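Long-range contacts in transcriptional regulator, ROK family (Vibrio cholerae O1 biovar eltor, PDB 1Z05), which probably binds DNA to regulate transcription of carbohydrate-metabolism genes, as a zinc-containing ROK-family homologue of the E. coli repressor Mlc: residues N236-S241 with A248-D253; D217-A222 with G254-G259; G229-V234 with K360-G365. One frame throughout, in Å; residues are numbered along the deposited sequence. Where two conformers were deposited one is given.

Contact 1: residues N236-S241 with A248-D253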
# COMPACT_ATOMS: atom_id res chain seq x y z
N ASN A 236 -5.87 8.91 -4.44
CA ASN A 236 -4.50 8.48 -4.68
C ASN A 236 -3.58 9.69 -4.82
O ASN A 236 -3.63 10.39 -5.82
CB ASN A 236 -4.42 7.61 -5.94
CG ASN A 236 -5.28 6.37 -5.84
OD1 ASN A 236 -6.30 6.24 -6.52
ND2 ASN A 236 -4.89 5.45 -4.96
N SER A 237 -2.78 9.95 -3.79
CA SER A 237 -1.92 11.12 -3.78
C SER A 237 -0.62 10.84 -3.03
O SER A 237 -0.51 9.84 -2.29
CB SER A 237 -2.64 12.31 -3.13
OG SER A 237 -2.94 12.02 -1.77
N VAL A 238 0.35 11.73 -3.20
CA VAL A 238 1.60 11.65 -2.48
C VAL A 238 1.92 13.02 -1.91
O VAL A 238 1.87 14.02 -2.63
CB VAL A 238 2.76 11.15 -3.38
CG1 VAL A 238 4.05 11.02 -2.56
CG2 VAL A 238 2.41 9.80 -4.01
N LEU A 239 2.21 13.06 -0.61
CA LEU A 239 2.72 14.26 0.04
C LEU A 239 4.23 14.11 0.19
O LEU A 239 4.70 13.13 0.78
CB LEU A 239 2.06 14.46 1.41
CG LEU A 239 2.69 15.51 2.34
CD1 LEU A 239 2.45 16.93 1.85
CD2 LEU A 239 2.18 15.35 3.76
N ILE A 240 4.98 15.07 -0.35
CA ILE A 240 6.42 15.08 -0.17
C ILE A 240 6.83 16.06 0.91
O ILE A 240 6.63 17.28 0.78
CB ILE A 240 7.20 15.34 -1.50
CG1 ILE A 240 6.72 14.40 -2.62
CG2 ILE A 240 8.72 15.25 -1.25
CD1 ILE A 240 7.06 12.91 -2.40
N SER A 241 7.37 15.51 1.99
CA SER A 241 7.82 16.29 3.13
C SER A 241 9.32 16.54 3.00
O SER A 241 10.11 15.60 2.97
CB SER A 241 7.49 15.57 4.44
OG SER A 241 8.08 16.24 5.55
N ALA A 248 7.87 10.55 1.80
CA ALA A 248 6.63 10.61 1.07
C ALA A 248 5.56 9.95 1.94
O ALA A 248 5.76 8.86 2.46
CB ALA A 248 6.75 9.89 -0.25
N GLY A 249 4.43 10.65 2.08
CA GLY A 249 3.25 10.09 2.71
C GLY A 249 2.34 9.71 1.56
O GLY A 249 1.85 10.57 0.84
N ILE A 250 2.13 8.41 1.40
CA ILE A 250 1.44 7.89 0.22
C ILE A 250 0.01 7.51 0.59
O ILE A 250 -0.22 6.68 1.48
CB ILE A 250 2.21 6.68 -0.37
CG1 ILE A 250 3.61 7.12 -0.81
CG2 ILE A 250 1.44 6.05 -1.54
CD1 ILE A 250 4.67 6.04 -0.67
N VAL A 251 -0.94 8.13 -0.10
CA VAL A 251 -2.35 7.78 0.05
C VAL A 251 -2.76 6.92 -1.15
O VAL A 251 -2.64 7.33 -2.31
CB VAL A 251 -3.26 9.04 0.23
CG1 VAL A 251 -4.74 8.65 0.36
CG2 VAL A 251 -2.82 9.85 1.44
N LEU A 252 -3.22 5.71 -0.85
CA LEU A 252 -3.72 4.78 -1.85
C LEU A 252 -5.12 4.33 -1.46
O LEU A 252 -5.34 3.86 -0.34
CB LEU A 252 -2.76 3.58 -1.99
CG LEU A 252 -3.02 2.48 -3.03
CD1 LEU A 252 -2.74 2.95 -4.45
CD2 LEU A 252 -2.19 1.27 -2.70
N ASP A 253 -6.07 4.50 -2.39
CA ASP A 253 -7.50 4.19 -2.16
C ASP A 253 -8.08 4.87 -0.92
O ASP A 253 -8.86 4.27 -0.18
CB ASP A 253 -7.74 2.67 -2.11
CG ASP A 253 -7.16 1.94 -3.31
OD1 ASP A 253 -7.26 2.45 -4.45
OD2 ASP A 253 -6.59 0.84 -3.11
O HOH W 1 -0.66 12.12 0.14
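V238 and I240 both reach across to A248 on one face of this beta hairpin, and the A248 methyl rests against the pair they form, with V238 CG1 and I240 CD1 each 3.7 Å from A248 CB. The valine branch gets there because CG1 stands anti to the backbone N (chi1 -178°), from where it also borders I250, CG1 to CG1 4.3 Å. Helix 332-356 lies over these residues through V352 and I349.

On the other face S237 lies alongside V251, its OG 3.6 Å from V251 CB. A chi1 of 63° sets that hydroxyl between the backbone N and the carbonyl carbon, and it shares a water with the opposite strand: the water is 3.0 Å from S237 OG and donates to G249 O, also at 3.0 Å. L239 turns to W221 and A222 of helix 217-228.

Between the two side-chain layers run two hydrogen-bonded pairs, S237 with V251 and L239 with G249. The L239 N to G249 O bond is 2.9 Å and nearly straight (175°).

G249 O is thus gripped twice, by an amide and by a water. These two pairs satisfy their facing peptide groups within the hairpin, V238 and I240 turn theirs to strand 360-364, and the V238, I240, A248 and I250 face offers hydrocarbon to helix 332-356.

Contact 2: residues D217-A222 with G254-G259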
# COMPACT_ATOMS: atom_id res chain seq x y z
N ASP A 217 4.61 11.42 11.99
CA ASP A 217 4.08 12.72 11.61
C ASP A 217 3.86 12.92 10.12
O ASP A 217 2.88 13.55 9.74
CB ASP A 217 4.89 13.89 12.23
CG ASP A 217 6.38 13.87 11.84
OD1 ASP A 217 6.85 12.93 11.15
OD2 ASP A 217 7.09 14.82 12.25
N THR A 218 4.76 12.40 9.29
CA THR A 218 4.64 12.56 7.83
C THR A 218 3.42 11.81 7.29
O THR A 218 2.69 12.32 6.43
CB THR A 218 5.94 12.12 7.10
OG1 THR A 218 7.02 12.96 7.52
CG2 THR A 218 5.78 12.23 5.57
N ARG A 219 3.21 10.61 7.80
CA ARG A 219 2.10 9.78 7.40
C ARG A 219 0.78 10.37 7.85
O ARG A 219 -0.18 10.38 7.08
CB ARG A 219 2.27 8.35 7.91
CG ARG A 219 3.01 7.46 6.90
CD ARG A 219 4.50 7.43 7.16
NE ARG A 219 5.26 7.87 5.99
CZ ARG A 219 6.53 8.26 6.03
NH1 ARG A 219 7.20 8.27 7.16
NH2 ARG A 219 7.14 8.66 4.92
N ALA A 220 0.73 10.87 9.08
CA ALA A 220 -0.47 11.50 9.62
C ALA A 220 -0.77 12.83 8.92
O ALA A 220 -1.93 13.22 8.76
CB ALA A 220 -0.36 11.69 11.13
N TRP A 221 0.29 13.54 8.52
CA TRP A 221 0.14 14.76 7.75
C TRP A 221 -0.47 14.47 6.37
O TRP A 221 -1.36 15.20 5.92
CB TRP A 221 1.50 15.46 7.67
CG TRP A 221 1.56 16.75 6.92
CD1 TRP A 221 0.52 17.54 6.51
CD2 TRP A 221 2.76 17.42 6.53
NE1 TRP A 221 1.00 18.65 5.84
CE2 TRP A 221 2.37 18.60 5.85
CE3 TRP A 221 4.12 17.13 6.67
CZ2 TRP A 221 3.31 19.50 5.31
CZ3 TRP A 221 5.06 18.03 6.13
CH2 TRP A 221 4.64 19.20 5.47
N ALA A 222 -0.03 13.41 5.70
CA ALA A 222 -0.65 13.04 4.41
C ALA A 222 -2.15 12.78 4.58
O ALA A 222 -2.94 13.17 3.73
CB ALA A 222 0.05 11.83 3.81
N GLY A 254 -7.67 6.11 -0.68
CA GLY A 254 -8.22 6.88 0.43
C GLY A 254 -7.58 6.67 1.78
O GLY A 254 -7.96 7.32 2.76
N ARG A 255 -6.60 5.76 1.85
CA ARG A 255 -5.89 5.50 3.11
C ARG A 255 -4.38 5.62 2.94
O ARG A 255 -3.82 5.30 1.89
CB ARG A 255 -6.26 4.13 3.69
CG ARG A 255 -7.68 4.02 4.23
CD ARG A 255 -7.88 2.70 4.98
NE ARG A 255 -7.56 2.81 6.40
CZ ARG A 255 -8.42 3.23 7.33
NH1 ARG A 255 -9.65 3.58 6.99
NH2 ARG A 255 -8.04 3.30 8.60
N VAL A 256 -3.72 6.11 3.99
CA VAL A 256 -2.28 6.29 3.99
C VAL A 256 -1.57 4.96 4.23
O VAL A 256 -1.98 4.19 5.10
CB VAL A 256 -1.86 7.30 5.08
CG1 VAL A 256 -0.35 7.52 5.08
CG2 VAL A 256 -2.59 8.63 4.87
N LEU A 257 -0.51 4.71 3.47
CA LEU A 257 0.37 3.57 3.74
C LEU A 257 1.31 3.90 4.89
O LEU A 257 2.08 4.86 4.82
CB LEU A 257 1.17 3.18 2.50
CG LEU A 257 0.42 2.88 1.20
CD1 LEU A 257 1.40 2.43 0.13
CD2 LEU A 257 -0.66 1.81 1.42
N GLN A 258 1.23 3.10 5.94
CA GLN A 258 2.03 3.35 7.13
C GLN A 258 3.10 2.29 7.31
O GLN A 258 4.27 2.61 7.47
CB GLN A 258 1.16 3.48 8.39
CG GLN A 258 0.41 4.81 8.49
CD GLN A 258 -0.27 5.03 9.83
OE1 GLN A 258 -0.63 4.08 10.53
NE2 GLN A 258 -0.47 6.29 10.19
N GLY A 259 2.69 1.02 7.24
CA GLY A 259 3.58 -0.09 7.52
C GLY A 259 3.71 -0.29 9.02
O GLY A 259 3.28 0.57 9.80
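R219 and V256 meet through van der Waals contact, their side chains crossing at about a right angle. Both valine branches settle over the helix backbone: CG1 lies 3.5 Å from R219 O and CG2 3.7 Å from the same oxygen. CG1, anti to its own backbone N (chi1 -179°), also reaches the aliphatic root of the arginine, 3.8 Å from R219 CG. One turn further on, A222 CB approaches V256 CG2 at 4.3 Å. Beside the valine, on the same flank of the arginine, the extended chain of Q258 brings its CG within 4.0 Å of R219 CG, and L257 O lies 3.5 Å from that same methylene.

Polar interactions do not bridge the two segments directly. The arginine chain, bent at chi2 (93°) and chi3 (-122°), carries its guanidinium back over T218, whose CB sits 4.0 Å above the centre of one face. There NH2 donates to A248 O on the neighbouring strand, and NH1 forms a salt bridge with E266. The charged end is thereby fixed, probably with its charge balanced by the glutamate, while its methylenes serve as packing surface. The side chain of the zinc ligand H269 is about 11 Å from that of R219.

What results is a helix laid against the edge strand of a sheet. Helix 217-228 follows the last strand of one five-stranded mixed sheet and packs on the second, whose outermost strand within the chain is 255-256. Two such sheets, each with strand order 3-2-1-4-5, are the hallmark of the ribonuclease H-like ASKHA fold to which ROK proteins belong.

Contact 3: residues G229-V234 with K360-G365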
# COMPACT_ATOMS: atom_id res chain seq x y z
N GLY A 229 -7.22 18.97 3.93
CA GLY A 229 -6.27 19.82 3.23
C GLY A 229 -6.39 19.80 1.72
O GLY A 229 -7.49 19.87 1.17
N HIS A 230 -5.25 19.71 1.05
CA HIS A 230 -5.23 19.94 -0.40
C HIS A 230 -5.21 18.69 -1.26
O HIS A 230 -4.88 18.76 -2.44
CB HIS A 230 -4.11 20.92 -0.77
CG HIS A 230 -4.42 22.34 -0.45
ND1 HIS A 230 -3.47 23.34 -0.46
CD2 HIS A 230 -5.59 22.94 -0.10
CE1 HIS A 230 -4.04 24.49 -0.15
NE2 HIS A 230 -5.32 24.27 0.08
N SER A 231 -5.57 17.56 -0.68
CA SER A 231 -5.74 16.34 -1.46
C SER A 231 -7.10 15.69 -1.18
O SER A 231 -7.27 14.49 -1.39
CB SER A 231 -4.58 15.36 -1.24
OG SER A 231 -4.59 14.80 0.05
N GLN A 232 -8.06 16.49 -0.74
CA GLN A 232 -9.43 16.00 -0.51
C GLN A 232 -10.13 15.46 -1.75
O GLN A 232 -11.02 14.61 -1.65
CB GLN A 232 -10.32 17.11 0.07
CG GLN A 232 -9.94 17.58 1.46
CD GLN A 232 -10.86 18.68 1.93
OE1 GLN A 232 -12.02 18.44 2.25
NE2 GLN A 232 -10.35 19.90 1.99
N ASP A 233 -9.70 15.96 -2.92
CA ASP A 233 -10.33 15.69 -4.22
C ASP A 233 -9.88 14.41 -4.94
O ASP A 233 -10.39 14.09 -6.02
CB ASP A 233 -10.14 16.90 -5.15
CG ASP A 233 -8.67 17.21 -5.45
OD1 ASP A 233 -7.79 16.90 -4.61
OD2 ASP A 233 -8.39 17.77 -6.53
N VAL A 234 -8.90 13.71 -4.37
CA VAL A 234 -8.40 12.44 -4.94
C VAL A 234 -8.21 11.35 -3.89
O VAL A 234 -7.96 11.64 -2.72
CB VAL A 234 -7.06 12.62 -5.74
CG1 VAL A 234 -7.23 13.60 -6.92
CG2 VAL A 234 -5.92 13.07 -4.83
N LYS A 360 -2.21 13.02 -7.69
CA LYS A 360 -1.82 14.34 -7.20
C LYS A 360 -0.55 14.31 -6.36
O LYS A 360 -0.34 13.37 -5.59
CB LYS A 360 -2.97 14.97 -6.39
CG LYS A 360 -2.99 16.48 -6.40
CD LYS A 360 -4.28 16.97 -5.79
CE LYS A 360 -4.36 18.48 -5.80
NZ LYS A 360 -5.58 18.92 -5.08
N ILE A 361 0.27 15.34 -6.51
CA ILE A 361 1.50 15.49 -5.73
C ILE A 361 1.41 16.76 -4.90
O ILE A 361 1.17 17.84 -5.44
CB ILE A 361 2.78 15.58 -6.63
CG1 ILE A 361 2.87 14.40 -7.61
CG2 ILE A 361 4.05 15.69 -5.76
CD1 ILE A 361 2.90 13.02 -6.96
N LEU A 362 1.60 16.62 -3.59
CA LEU A 362 1.69 17.80 -2.72
C LEU A 362 3.10 17.94 -2.17
O LEU A 362 3.75 16.95 -1.83
CB LEU A 362 0.71 17.73 -1.54
CG LEU A 362 -0.76 17.36 -1.70
CD1 LEU A 362 -1.51 17.69 -0.42
CD2 LEU A 362 -1.40 18.08 -2.85
N ILE A 363 3.54 19.19 -2.06
CA ILE A 363 4.84 19.53 -1.51
C ILE A 363 4.64 20.27 -0.18
O ILE A 363 3.88 21.24 -0.10
CB ILE A 363 5.65 20.40 -2.52
CG1 ILE A 363 5.75 19.70 -3.89
CG2 ILE A 363 7.03 20.75 -1.96
CD1 ILE A 363 6.61 18.41 -3.89
N GLY A 364 5.31 19.81 0.86
CA GLY A 364 5.24 20.46 2.16
C GLY A 364 6.61 20.79 2.71
O GLY A 364 7.55 19.99 2.58
N GLY A 365 6.72 21.95 3.34
CA GLY A 365 7.97 22.38 3.96
C GLY A 365 8.23 23.85 3.73
O GLY A 365 7.56 24.48 2.90
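K360 stretches out from its strand to the loop at H230-D233, where its ammonium group is held by ionic and hydrogen-bonding partners together. In the D233 conformer described here there is a salt bridge: NZ lies 3.0 Å from D233 OD1, which it meets on the syn side, 27° out of the carboxylate plane, with a weak second bond to OD2. The two side chains cross at about a right angle; chi1 62° sets the aspartate CG between the backbone N and the carbonyl carbon. A third bond, independent of that conformer, runs from K360 NZ to H230 O at 2.7 Å.

Apolar contacts flank this polar end. Near the root of the lysine, V234 CG2 rests 3.8 Å from K360 CB. Two residues along the strand, L362 turns its methyls to the loop, CD1 3.9 Å from S231 CB and CD2 3.6 Å from H230 O. The imidazole of H230 points elsewhere, its ND1 bonded to E398 O.

Within the loop, Q232 NE2 donates at 3.0 Å to a lone pair of G229 O, which lies in the plane of the Q232 amide.

With a carboxylate and a carbonyl both within bonding distance of NZ, the lysine is probably kept protonated, so that charge, at least in this conformer, may add to hydrocarbon in joining the turn S231-V234 to the strand.

Overall arrangement
The three contacts illustrate how one sheet can gather its surroundings. Contact 1 is central: its hairpin is bordered by strand 255-256 of contact 2 on one side and by strand 360-364 of contact 3 on the other, with centres about 7 Å and 8 Å away. Contacts 2 and 3 are about 12 Å apart, and W221 packs on G364 between them. Along the chain, helix 217-228 comes first, then the 229-234 loop, the hairpin, the edge strand and, much later, 360-365, so contacts 2 and 3 interleave. Helix 217-228 and the 229-234 loop are thereby packed on a sheet that the distant strand 360-364 helps to form, within the ROK family region.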